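Local coordinates for protein CobC (Shigella flexneri 2a, PDB 6NRU) that probably removes the 5'-phosphate from adenosylcobalamin 5'-phosphate and alpha-ribazole 5'-phosphate during assembly of the nucleotide loop of cobalamin (vitamin B12), at residues L6-H11 with L158-L163; S23-T28 with S56-A61; P80-M85 with Q153-L158. One frame throughout, in Å; residues are numbered along the deposited sequence.

How the interactions relate
From the N terminus, 6-11 comes first, on a central strand of the sheet, and opens the longest loop of the three; interaction 1 closes it only when 158-163 packs on that strand. The other two contacts lie within this span, one after the other and without crossing. Interaction 2 closes a short loop, holding 23-28 to the start of helix 59-69. Interaction 3 then joins the loop 80-85 to the N-terminal half of helix 153-163, whose later turns serve interaction 1, the two segments overlapping at Leu158. The three also touch one another: His11 packs on Arg60, and Glu57 N probably hydrogen-bonds Asn83 OD1. Interactions 1 and 2 meet at one sulfate.

Interaction 1 (L6-H11 with L158-L163); sequences LWLIRH and LLIARL. With EDO (1,2-ethanediol), chain Q; SO4 (sulfate ion), chain N.
Strand 6-10 and helix 158-163 run roughly antiparallel, their axes at 148° and 11.5 Å apart at closest approach, so leucine and isoleucine side chains must bridge the gap. Leu8 does so with a fork. Its CG stands anti to the carbonyl carbon (chi1 -46°), and the two methyls part toward different residues of the helix: Leu8 CD1 lies 3.8 Å from Ile160 CG1, while Leu8 CD2 lies 4.0 Å from Leu159 CD2. Two residues back on the same face of the strand, Leu6 meets the next turn of the helix, with Leu6 CD1 4.0 Å from Leu163 CD1. All these side chains cross obliquely, and the contact is wholly apolar. Past the strand's packed part the chemistry changes. The extended Arg10 side chain places NH2 2.4 Å from sulfate O3, a very short hydrogen bond, and His11 NE2, of the residue probably phosphorylated during catalysis, makes a weak hydrogen bond to sulfate O4, which lies at the ring edge, in its plane. At the far side Arg162 NH1 donates to O1 of an ethanediol and also to the backbone O of Met166. Strand 6-10 is flanked in the sheet by strands 146-151 and 181-187; helix 153-163 lies over one face, where helix 124-136 also touches Leu159, while Ile9 turns to helix 59-69 on the other.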
loop_
_atom_site.group_PDB
_atom_site.type_symbol
_atom_site.label_atom_id
_atom_site.label_comp_id
_atom_site.label_asym_id
_atom_site.label_seq_id
_atom_site.Cartn_x
_atom_site.Cartn_y
_atom_site.Cartn_z
ATOM N N LEU A 6 -9.696 4.074 -8.837
ATOM C CA LEU A 6 -8.563 3.311 -8.331
ATOM C C LEU A 6 -9.080 2.257 -7.363
ATOM O O LEU A 6 -9.695 2.593 -6.345
ATOM C CB LEU A 6 -7.553 4.226 -7.640
ATOM C CG LEU A 6 -7.248 5.535 -8.374
ATOM C CD1 LEU A 6 -6.298 6.393 -7.563
ATOM C CD2 LEU A 6 -6.674 5.250 -9.756
ATOM N N TRP A 7 -8.852 0.991 -7.690
ATOM C CA TRP A 7 -9.170 -0.105 -6.787
ATOM C C TRP A 7 -7.927 -0.407 -5.962
ATOM O O TRP A 7 -6.894 -0.803 -6.513
ATOM C CB TRP A 7 -9.631 -1.337 -7.564
ATOM C CG TRP A 7 -10.799 -1.071 -8.473
ATOM C CD1 TRP A 7 -10.773 -0.425 -9.676
ATOM C CD2 TRP A 7 -12.166 -1.442 -8.249
ATOM N NE1 TRP A 7 -12.036 -0.373 -10.213
ATOM C CE2 TRP A 7 -12.909 -0.992 -9.357
ATOM C CE3 TRP A 7 -12.832 -2.113 -7.217
ATOM C CZ2 TRP A 7 -14.288 -1.188 -9.463
ATOM C CZ3 TRP A 7 -14.199 -2.308 -7.326
ATOM C CH2 TRP A 7 -14.911 -1.846 -8.440
ATOM N N LEU A 8 -8.018 -0.201 -4.653
ATOM C CA LEU A 8 -6.868 -0.302 -3.764
ATOM C C LEU A 8 -6.883 -1.643 -3.046
ATOM O O LEU A 8 -7.895 -2.023 -2.448
ATOM C CB LEU A 8 -6.872 0.843 -2.750
ATOM C CG LEU A 8 -7.150 2.230 -3.336
ATOM C CD1 LEU A 8 -7.156 3.296 -2.253
ATOM C CD2 LEU A 8 -6.132 2.568 -4.417
ATOM N N ILE A 9 -5.760 -2.354 -3.104
ATOM C CA ILE A 9 -5.583 -3.619 -2.398
ATOM C C ILE A 9 -4.235 -3.583 -1.694
ATOM O O ILE A 9 -3.198 -3.389 -2.340
ATOM C CB ILE A 9 -5.658 -4.830 -3.342
ATOM C CG1 ILE A 9 -7.096 -5.067 -3.802
ATOM C CG2 ILE A 9 -5.102 -6.074 -2.657
ATOM C CD1 ILE A 9 -7.274 -6.353 -4.583
ATOM N N ARG A 10 -4.249 -3.762 -0.378
ATOM C CA ARG A 10 -3.033 -3.959 0.390
ATOM C C ARG A 10 -2.689 -5.442 0.395
ATOM O O ARG A 10 -3.580 -6.294 0.446
ATOM C CB ARG A 10 -3.212 -3.441 1.819
ATOM C CG ARG A 10 -2.087 -3.780 2.785
ATOM C CD ARG A 10 -2.530 -3.501 4.212
ATOM N NE ARG A 10 -1.534 -3.871 5.214
ATOM C CZ ARG A 10 -1.759 -3.833 6.523
ATOM N NH1 ARG A 10 -2.940 -3.444 6.981
ATOM N NH2 ARG A 10 -0.806 -4.183 7.375
ATOM N N HIS A 11 -1.393 -5.744 0.319
ATOM C CA HIS A 11 -0.939 -7.127 0.286
ATOM C C HIS A 11 -1.392 -7.881 1.536
ATOM O O HIS A 11 -1.636 -7.299 2.597
ATOM C CB HIS A 11 0.582 -7.184 0.168
ATOM C CG HIS A 11 1.299 -6.605 1.347
ATOM N ND1 HIS A 11 1.484 -7.303 2.522
ATOM C CD2 HIS A 11 1.873 -5.395 1.534
ATOM C CE1 HIS A 11 2.142 -6.545 3.382
ATOM N NE2 HIS A 11 2.390 -5.383 2.807
ATOM N N LEU A 158 -1.955 6.910 2.843
ATOM C CA LEU A 158 -1.530 8.260 2.494
ATOM C C LEU A 158 -2.051 8.670 1.123
ATOM O O LEU A 158 -2.314 9.856 0.889
ATOM C CB LEU A 158 -0.008 8.358 2.537
ATOM C CG LEU A 158 0.580 9.720 2.172
ATOM C CD1 LEU A 158 0.008 10.789 3.079
ATOM C CD2 LEU A 158 2.094 9.684 2.262
ATOM N N LEU A 159 -2.203 7.711 0.208
ATOM C CA LEU A 159 -2.792 8.024 -1.088
ATOM C C LEU A 159 -4.213 8.539 -0.921
ATOM O O LEU A 159 -4.590 9.559 -1.507
ATOM C CB LEU A 159 -2.765 6.791 -1.992
ATOM C CG LEU A 159 -3.312 6.993 -3.406
ATOM C CD1 LEU A 159 -2.318 7.754 -4.256
ATOM C CD2 LEU A 159 -3.655 5.662 -4.046
ATOM N N ILE A 160 -5.015 7.845 -0.110
ATOM C CA ILE A 160 -6.376 8.297 0.156
ATOM C C ILE A 160 -6.362 9.707 0.731
ATOM O O ILE A 160 -7.069 10.598 0.249
ATOM C CB ILE A 160 -7.097 7.318 1.100
ATOM C CG1 ILE A 160 -7.223 5.939 0.455
ATOM C CG2 ILE A 160 -8.472 7.854 1.471
ATOM C CD1 ILE A 160 -7.783 4.884 1.386
ATOM N N ALA A 161 -5.534 9.932 1.757
ATOM C CA ALA A 161 -5.540 11.214 2.455
ATOM C C ALA A 161 -5.157 12.362 1.530
ATOM O O ALA A 161 -5.794 13.420 1.549
ATOM C CB ALA A 161 -4.601 11.164 3.661
ATOM N N ARG A 162 -4.121 12.176 0.709
ATOM C CA ARG A 162 -3.685 13.270 -0.153
ATOM C C ARG A 162 -4.660 13.513 -1.300
ATOM O O ARG A 162 -4.830 14.661 -1.733
ATOM C CB ARG A 162 -2.284 12.989 -0.695
ATOM C CG ARG A 162 -1.202 12.971 0.366
ATOM C CD ARG A 162 -1.175 14.269 1.154
ATOM N NE ARG A 162 -0.693 15.395 0.361
ATOM C CZ ARG A 162 -1.417 16.471 0.064
ATOM N NH1 ARG A 162 -2.671 16.570 0.488
ATOM N NH2 ARG A 162 -0.888 17.447 -0.664
ATOM N N LEU A 163 -5.311 12.457 -1.798
ATOM C CA LEU A 163 -6.228 12.615 -2.922
ATOM C C LEU A 163 -7.434 13.465 -2.544
ATOM O O LEU A 163 -7.906 14.272 -3.353
ATOM C CB LEU A 163 -6.680 11.249 -3.432
ATOM C CG LEU A 163 -5.712 10.514 -4.360
ATOM C CD1 LEU A 163 -6.233 9.122 -4.685
ATOM C CD2 LEU A 163 -5.468 11.311 -5.631
HETATM C C1 EDO Q . -3.700 19.993 -1.682
HETATM O O1 EDO Q . -3.785 18.563 -1.663
HETATM C C2 EDO Q . -2.271 20.438 -1.390
HETATM O O2 EDO Q . -1.973 20.228 -0.002
HETATM S S SO4 N . 2.914 -3.795 6.901
HETATM O O1 SO4 N . 3.464 -2.447 7.004
HETATM O O2 SO4 N . 3.375 -4.594 8.033
HETATM O O3 SO4 N . 1.457 -3.730 6.911
HETATM O O4 SO4 N . 3.359 -4.413 5.655
#

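Interaction 2 (S23-T28 with S56-A61); sequences SGHAPT and SELERA. With SO4 (sulfate ion), chain N.
Arg60 leaves the first turn of its helix with CG in the crowded position between backbone N and carbonyl carbon (chi1 67°), and bends at chi2 and chi3 bring its guanidinium back over the loop 23-28. There Arg60 NH1 gives a fairly straight hydrogen bond of 2.6 Å to Gly24 O, which lies near the guanidinium plane and receives the N-H almost along its C=O axis. Ser23 approaches differently: Ser23 OG sits over one face of the group, 3.3 Å from Arg60 CZ, too badly angled to bond. The carbonyl is presented by a type II' turn from Ser23 to Ala26, with Gly24 at its second position and phi positive (65°). Leu58, the N-cap residue of helix 59-69, packs alongside. Leu58 CD1 lies 3.3 Å from the same Gly24 O, and Leu58 CD2 rests over one face of the His25 ring, 4.2 Å from His25 CG. The other amino group of the arginine, Arg60 NH2, reaches sulfate O4 at 3.3 Å. Thus one end of the guanidinium is held by the loop and the other by the anion, a sulfate that Arg10 and Asn17 also bind, consistent with the phosphate pocket of a branch 1 histidine phosphatase.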
loop_
_atom_site.group_PDB
_atom_site.type_symbol
_atom_site.label_atom_id
_atom_site.label_comp_id
_atom_site.label_asym_id
_atom_site.label_seq_id
_atom_site.Cartn_x
_atom_site.Cartn_y
_atom_site.Cartn_z
ATOM N N SER A 23 8.600 -4.078 8.508
ATOM C CA SER A 23 8.743 -4.793 7.243
ATOM C C SER A 23 9.662 -4.047 6.279
ATOM O O SER A 23 10.753 -4.527 5.949
ATOM C CB SER A 23 7.367 -5.023 6.614
ATOM O OG SER A 23 7.365 -6.212 5.847
ATOM N N GLY A 24 9.232 -2.874 5.822
ATOM C CA GLY A 24 10.065 -2.100 4.919
ATOM C C GLY A 24 10.259 -2.807 3.595
ATOM O O GLY A 24 9.358 -3.474 3.075
ATOM N N HIS A 25 11.458 -2.667 3.040
ATOM C CA HIS A 25 11.774 -3.269 1.756
ATOM C C HIS A 25 12.187 -4.730 1.867
ATOM O O HIS A 25 12.394 -5.375 0.833
ATOM C CB HIS A 25 12.884 -2.466 1.072
ATOM C CG HIS A 25 12.413 -1.181 0.467
ATOM N ND1 HIS A 25 13.052 -0.580 -0.596
ATOM C CD2 HIS A 25 11.363 -0.383 0.775
ATOM C CE1 HIS A 25 12.415 0.532 -0.917
ATOM N NE2 HIS A 25 11.387 0.675 -0.099
ATOM N N ALA A 26 12.297 -5.267 3.079
ATOM C CA ALA A 26 12.780 -6.629 3.252
ATOM C C ALA A 26 11.813 -7.627 2.618
ATOM O O ALA A 26 10.596 -7.432 2.672
ATOM C CB ALA A 26 12.961 -6.945 4.735
ATOM N N PRO A 27 12.320 -8.706 2.009
ATOM C CA PRO A 27 11.439 -9.705 1.362
ATOM C C PRO A 27 10.815 -10.678 2.356
ATOM O O PRO A 27 11.179 -11.853 2.460
ATOM C CB PRO A 27 12.395 -10.398 0.386
ATOM C CG PRO A 27 13.722 -10.322 1.065
ATOM C CD PRO A 27 13.748 -9.000 1.785
ATOM N N THR A 28 9.836 -10.191 3.112
ATOM C CA THR A 28 9.200 -11.163 3.992
ATOM C C THR A 28 8.065 -11.877 3.259
ATOM O O THR A 28 7.319 -11.246 2.503
ATOM C CB THR A 28 8.661 -10.485 5.246
ATOM O OG1 THR A 28 7.822 -11.396 5.966
ATOM C CG2 THR A 28 7.867 -9.242 4.878
ATOM N N SER A 56 3.563 -2.393 -6.435
ATOM C CA SER A 56 4.851 -2.045 -5.861
ATOM C C SER A 56 5.898 -3.082 -6.259
ATOM O O SER A 56 5.579 -4.193 -6.691
ATOM C CB SER A 56 4.754 -1.939 -4.340
ATOM O OG SER A 56 5.201 -3.125 -3.713
ATOM N N GLU A 57 7.170 -2.698 -6.114
ATOM C CA GLU A 57 8.261 -3.599 -6.475
ATOM C C GLU A 57 8.355 -4.787 -5.529
ATOM O O GLU A 57 8.761 -5.878 -5.948
ATOM C CB GLU A 57 9.594 -2.851 -6.479
ATOM C CG GLU A 57 9.673 -1.675 -7.425
ATOM C CD GLU A 57 11.049 -1.041 -7.431
ATOM O OE1 GLU A 57 11.741 -1.101 -6.391
ATOM O OE2 GLU A 57 11.445 -0.490 -8.477
ATOM N N LEU A 58 7.998 -4.596 -4.259
ATOM C CA LEU A 58 8.223 -5.623 -3.251
ATOM C C LEU A 58 7.397 -6.865 -3.555
ATOM O O LEU A 58 6.219 -6.780 -3.914
ATOM C CB LEU A 58 7.892 -5.077 -1.864
ATOM C CG LEU A 58 8.591 -3.758 -1.520
ATOM C CD1 LEU A 58 8.322 -3.377 -0.083
ATOM C CD2 LEU A 58 10.086 -3.860 -1.772
ATOM N N GLU A 59 8.031 -8.033 -3.406
ATOM C CA GLU A 59 7.445 -9.265 -3.924
ATOM C C GLU A 59 6.171 -9.652 -3.187
ATOM O O GLU A 59 5.305 -10.314 -3.769
ATOM C CB GLU A 59 8.467 -10.399 -3.862
ATOM C CG GLU A 59 8.331 -11.389 -5.006
ATOM C CD GLU A 59 8.560 -10.741 -6.356
ATOM O OE1 GLU A 59 7.911 -11.166 -7.335
ATOM O OE2 GLU A 59 9.393 -9.812 -6.438
ATOM N N ARG A 60 6.026 -9.254 -1.921
ATOM C CA ARG A 60 4.783 -9.549 -1.217
ATOM C C ARG A 60 3.593 -8.888 -1.899
ATOM O O ARG A 60 2.480 -9.429 -1.869
ATOM C CB ARG A 60 4.877 -9.112 0.248
ATOM C CG ARG A 60 4.966 -7.612 0.469
ATOM C CD ARG A 60 5.961 -7.295 1.568
ATOM N NE ARG A 60 5.538 -6.168 2.394
ATOM C CZ ARG A 60 6.370 -5.257 2.889
ATOM N NH1 ARG A 60 7.670 -5.340 2.637
ATOM N NH2 ARG A 60 5.903 -4.264 3.635
ATOM N N ALA A 61 3.811 -7.731 -2.533
ATOM C CA ALA A 61 2.755 -7.085 -3.300
ATOM C C ALA A 61 2.554 -7.768 -4.645
ATOM O O ALA A 61 1.416 -7.931 -5.099
ATOM C CB ALA A 61 3.079 -5.605 -3.493
HETATM S S SO4 N . 2.914 -3.795 6.901
HETATM O O1 SO4 N . 3.464 -2.447 7.004
HETATM O O2 SO4 N . 3.375 -4.594 8.033
HETATM O O3 SO4 N . 1.457 -3.730 6.911
HETATM O O4 SO4 N . 3.359 -4.413 5.655
#

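Interaction 3 (P80-M85 with Q153-L158)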
loop_
_atom_site.group_PDB
_atom_site.type_symbol
_atom_site.label_atom_id
_atom_site.label_comp_id
_atom_site.label_asym_id
_atom_site.label_seq_id
_atom_site.Cartn_x
_atom_site.Cartn_y
_atom_site.Cartn_z
ATOM N N PRO A 80 7.909 1.934 -8.560
ATOM C CA PRO A 80 8.700 2.019 -7.323
ATOM C C PRO A 80 8.159 3.031 -6.333
ATOM O O PRO A 80 8.472 2.931 -5.139
ATOM C CB PRO A 80 10.099 2.425 -7.818
ATOM C CG PRO A 80 10.071 2.241 -9.311
ATOM C CD PRO A 80 8.653 2.437 -9.726
ATOM N N GLU A 81 7.369 4.006 -6.789
ATOM C CA GLU A 81 6.737 4.952 -5.879
ATOM C C GLU A 81 5.741 4.269 -4.955
ATOM O O GLU A 81 5.491 4.772 -3.855
ATOM C CB GLU A 81 6.041 6.063 -6.669
ATOM C CG GLU A 81 6.974 7.150 -7.194
ATOM C CD GLU A 81 7.796 6.699 -8.390
ATOM O OE1 GLU A 81 7.490 5.626 -8.955
ATOM O OE2 GLU A 81 8.753 7.414 -8.760
ATOM N N LEU A 82 5.180 3.134 -5.372
ATOM C CA LEU A 82 4.235 2.374 -4.562
ATOM C C LEU A 82 4.914 1.507 -3.511
ATOM O O LEU A 82 4.218 0.805 -2.769
ATOM C CB LEU A 82 3.362 1.493 -5.463
ATOM C CG LEU A 82 2.361 2.220 -6.365
ATOM C CD1 LEU A 82 1.687 1.261 -7.332
ATOM C CD2 LEU A 82 1.324 2.955 -5.531
ATOM N N ASN A 83 6.242 1.543 -3.425
ATOM C CA ASN A 83 6.963 0.703 -2.481
ATOM C C ASN A 83 6.699 1.125 -1.044
ATOM O O ASN A 83 6.408 2.288 -0.753
ATOM C CB ASN A 83 8.466 0.765 -2.743
ATOM C CG ASN A 83 8.864 0.042 -3.999
ATOM O OD1 ASN A 83 8.065 -0.686 -4.585
ATOM N ND2 ASN A 83 10.108 0.232 -4.423
ATOM N N GLU A 84 6.821 0.159 -0.139
ATOM C CA GLU A 84 6.820 0.458 1.284
ATOM C C GLU A 84 7.974 1.398 1.614
ATOM O O GLU A 84 8.976 1.466 0.896
ATOM C CB GLU A 84 6.933 -0.841 2.090
ATOM C CG GLU A 84 6.851 -0.691 3.604
ATOM C CD GLU A 84 5.591 0.018 4.060
ATOM O OE1 GLU A 84 5.609 1.262 4.174
ATOM O OE2 GLU A 84 4.580 -0.670 4.307
HETATM N N MSE A 85 7.812 2.154 2.695
HETATM C CA MSE A 85 8.883 2.989 3.210
HETATM C C MSE A 85 10.105 2.134 3.508
HETATM O O MSE A 85 9.973 1.007 3.986
HETATM C CB MSE A 85 8.427 3.721 4.469
HETATM C CG MSE A 85 9.160 5.015 4.740
HETATM SE SE MSE A 85 8.418 5.947 6.284
HETATM C CE MSE A 85 9.624 5.262 7.652
ATOM N N GLN A 153 0.226 -0.578 3.397
ATOM C CA GLN A 153 -0.657 0.177 4.281
ATOM C C GLN A 153 -0.300 1.661 4.291
ATOM O O GLN A 153 -1.179 2.522 4.175
ATOM C CB GLN A 153 -0.591 -0.408 5.692
ATOM C CG GLN A 153 -1.868 -0.256 6.493
ATOM C CD GLN A 153 -2.155 1.186 6.842
ATOM O OE1 GLN A 153 -3.284 1.658 6.703
ATOM N NE2 GLN A 153 -1.127 1.902 7.291
ATOM N N GLY A 154 0.988 1.977 4.434
ATOM C CA GLY A 154 1.392 3.372 4.486
ATOM C C GLY A 154 1.176 4.101 3.174
ATOM O O GLY A 154 0.788 5.271 3.163
ATOM N N VAL A 155 1.420 3.421 2.053
ATOM C CA VAL A 155 1.249 4.047 0.744
ATOM C C VAL A 155 -0.223 4.317 0.470
ATOM O O VAL A 155 -0.608 5.429 0.090
ATOM C CB VAL A 155 1.860 3.163 -0.358
ATOM C CG1 VAL A 155 1.521 3.720 -1.729
ATOM C CG2 VAL A 155 3.362 3.042 -0.177
ATOM N N LEU A 156 -1.066 3.300 0.651
ATOM C CA LEU A 156 -2.465 3.425 0.257
ATOM C C LEU A 156 -3.225 4.362 1.186
ATOM O O LEU A 156 -4.070 5.142 0.731
ATOM C CB LEU A 156 -3.118 2.044 0.220
ATOM C CG LEU A 156 -2.532 1.072 -0.808
ATOM C CD1 LEU A 156 -3.158 -0.302 -0.670
ATOM C CD2 LEU A 156 -2.731 1.609 -2.209
ATOM N N SER A 157 -2.940 4.304 2.491
ATOM C CA SER A 157 -3.601 5.208 3.428
ATOM C C SER A 157 -3.231 6.655 3.145
ATOM O O SER A 157 -4.088 7.546 3.203
ATOM C CB SER A 157 -3.233 4.841 4.861
ATOM O OG SER A 157 -1.891 5.189 5.129
ATOM N N LEU A 158 -1.955 6.910 2.843
ATOM C CA LEU A 158 -1.530 8.260 2.494
ATOM C C LEU A 158 -2.051 8.670 1.123
ATOM O O LEU A 158 -2.314 9.856 0.889
ATOM C CB LEU A 158 -0.008 8.358 2.537
ATOM C CG LEU A 158 0.580 9.720 2.172
ATOM C CD1 LEU A 158 0.008 10.789 3.079
ATOM C CD2 LEU A 158 2.094 9.684 2.262
#
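Val155 has the largest share of this contact, pressing from the first turn of helix 153-163 against the backbone of the loop 80-85. Its CG2, anti to the carbonyl carbon, lies 3.2 Å from Asn83 O and 3.5 Å from Leu82 O, while CG1 turns to the side chain: Val155 CG1 and Leu82 CD2 are 3.9 Å apart, the two side chains crossing at about a right angle. Leu82 O has a polar partner as well, the hydroxyl of Ser151. Glu84, probably the proton donor and acceptor of the reaction, is the third main participant. With CG anti to the backbone N (chi1 -176°) and a turn at chi2, its carboxylate folds back so that Glu84 OE1 accepts a hydrogen bond from Met85 N at 2.8 Å, on the lone pair away from the other oxygen. Glu84 OE2 faces the start of the helix instead, 4.4 Å from Gln153 N, near but not bonded. The partly positive N-terminal end of the helix, and Arg60 as a long, weak ion pair, would tend to stabilise the charged carboxylate, whereas the sulfate close by would do the reverse. These opposing influences may keep its proton affinity within a range compatible with its probable role.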